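Local coordinates for cytosine deaminase (Klebsiella pneumoniae, PDB 4R85), which catalyses the hydrolytic deamination of 5-methylcytosine, using an iron(II) ion in an active site of the amidohydrolase fold, at the interface of chains A and B. Numbering follows the deposited sequence. Chains: chain A/B, Cytosine deaminase.

The interface of chains A and B. Residues chain A 272, 275-276, 315-317; chain B 331, 336.
B:Leu336 meets A:Leu317 and A:His276 at the apolar centre of this patch, part of a two-fold symmetric interface between identical subunits, plausibly a physiological dimer. Leucine suits the spot because its branched end serves several neighbours. One methyl, CD2, meets CD1 of A:Leu317 at 3.7 Å, the two side chains crossing at about a right angle. The other, CD1, stands anti to CA (chi2 -179°) and lies over a face of the A:His276 imidazole, a flat packing surface, 3.6 Å from ND1. That same methyl sits 3.8 Å above the ring plane of B:His331, over its centre, so chain B supports its own imidazole from one face. A:Pro316, whose ring offers a rigid apolar surface, brings CG to 4.0 Å from CB of B:Leu336.

Further out, B:His331, near the end of helix 322-332, lies against helix 271-277 of chain A. A:Ile275 turns its CG2 methyl onto CB of the histidine at 3.7 Å, a beta-branched residue giving breadth close to the backbone. Helix 271-277 also carries the pocket residue A:Glu273, and A:Trp314 of the pocket precedes A:Tyr315; the partner may therefore help steady the active site.

The polar rim joins the imidazole to a phenol. With CG of A:Tyr315 anti to the backbone N (chi1 -178°), the long side chain carries its hydroxyl across to B:His331. Histidine suits this place by combining a flat, packable face with a polar edge. The backbone O of A:Thr272 lies at that edge, in the imidazole plane, 3.5 Å from CD2. Also in that plane, the phenolic OH of A:Tyr315 shares a short 2.5 Å hydrogen bond with NE2 of B:His331, the two rings turned about 45° apart.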
loop_
_atom_site.group_PDB
_atom_site.type_symbol
_atom_site.label_atom_id
_atom_site.label_comp_id
_atom_site.label_asym_id
_atom_site.label_seq_id
_atom_site.Cartn_x
_atom_site.Cartn_y
_atom_site.Cartn_z
ATOM N N THR A 272 -2.504 7.273 2.599
ATOM C CA THR A 272 -1.618 7.338 1.441
ATOM C C THR A 272 -1.249 8.789 1.149
ATOM O O THR A 272 -0.125 9.084 0.768
ATOM C CB THR A 272 -2.210 6.688 0.164
ATOM O OG1 THR A 272 -3.450 7.323 -0.187
ATOM C CG2 THR A 272 -2.434 5.203 0.380
ATOM N N ILE A 275 1.198 10.111 4.167
ATOM C CA ILE A 275 2.546 9.565 4.129
ATOM C C ILE A 275 3.356 10.249 3.008
ATOM O O ILE A 275 4.572 10.402 3.106
ATOM C CB ILE A 275 2.542 8.030 3.965
ATOM C CG1 ILE A 275 3.908 7.449 4.339
ATOM C CG2 ILE A 275 2.110 7.619 2.566
ATOM C CD1 ILE A 275 4.143 7.420 5.857
ATOM N N HIS A 276 2.665 10.677 1.961
ATOM C CA HIS A 276 3.296 11.386 0.843
ATOM C C HIS A 276 3.573 12.866 1.168
ATOM O O HIS A 276 4.672 13.356 0.942
ATOM C CB HIS A 276 2.402 11.248 -0.404
ATOM C CG HIS A 276 2.766 12.159 -1.536
ATOM N ND1 HIS A 276 3.960 12.067 -2.223
ATOM C CD2 HIS A 276 2.066 13.156 -2.131
ATOM C CE1 HIS A 276 3.991 12.987 -3.172
ATOM N NE2 HIS A 276 2.853 13.661 -3.139
ATOM N N TYR A 315 -1.087 14.734 -5.306
ATOM C CA TYR A 315 -0.845 13.297 -5.264
ATOM C C TYR A 315 -0.972 12.680 -6.656
ATOM O O TYR A 315 -2.032 12.740 -7.267
ATOM C CB TYR A 315 -1.851 12.669 -4.291
ATOM C CG TYR A 315 -1.714 11.177 -4.093
ATOM C CD1 TYR A 315 -2.578 10.291 -4.731
ATOM C CD2 TYR A 315 -0.739 10.654 -3.251
ATOM C CE1 TYR A 315 -2.479 8.920 -4.533
ATOM C CE2 TYR A 315 -0.630 9.277 -3.045
ATOM C CZ TYR A 315 -1.502 8.420 -3.689
ATOM O OH TYR A 315 -1.398 7.055 -3.495
ATOM N N PRO A 316 0.121 12.099 -7.175
ATOM C CA PRO A 316 0.122 11.726 -8.601
ATOM C C PRO A 316 -0.517 10.376 -8.910
ATOM O O PRO A 316 -0.711 10.059 -10.087
ATOM C CB PRO A 316 1.619 11.712 -8.961
ATOM C CG PRO A 316 2.312 11.367 -7.661
ATOM C CD PRO A 316 1.449 11.956 -6.550
ATOM N N LEU A 317 -0.841 9.599 -7.882
ATOM C CA LEU A 317 -1.418 8.273 -8.099
ATOM C C LEU A 317 -2.922 8.249 -7.812
ATOM O O LEU A 317 -3.585 9.293 -7.877
ATOM C CB LEU A 317 -0.660 7.219 -7.287
ATOM C CG LEU A 317 0.803 7.038 -7.724
ATOM C CD1 LEU A 317 1.527 6.072 -6.786
ATOM C CD2 LEU A 317 0.885 6.536 -9.159
ATOM N N HIS B 331 5.695 5.424 -1.623
ATOM C CA HIS B 331 5.026 6.345 -0.706
ATOM C C HIS B 331 5.898 6.651 0.513
ATOM O O HIS B 331 6.154 7.813 0.832
ATOM C CB HIS B 331 3.681 5.768 -0.218
ATOM C CG HIS B 331 2.571 5.864 -1.217
ATOM N ND1 HIS B 331 2.501 5.058 -2.334
ATOM C CD2 HIS B 331 1.478 6.661 -1.258
ATOM C CE1 HIS B 331 1.411 5.356 -3.021
ATOM N NE2 HIS B 331 0.774 6.326 -2.391
ATOM N N LEU B 336 7.591 9.763 -5.100
ATOM C CA LEU B 336 6.439 9.877 -5.994
ATOM C C LEU B 336 6.612 11.051 -6.944
ATOM O O LEU B 336 5.642 11.574 -7.500
ATOM C CB LEU B 336 5.136 10.004 -5.196
ATOM C CG LEU B 336 4.722 8.709 -4.491
ATOM C CD1 LEU B 336 3.402 8.886 -3.744
ATOM C CD2 LEU B 336 4.607 7.574 -5.509
#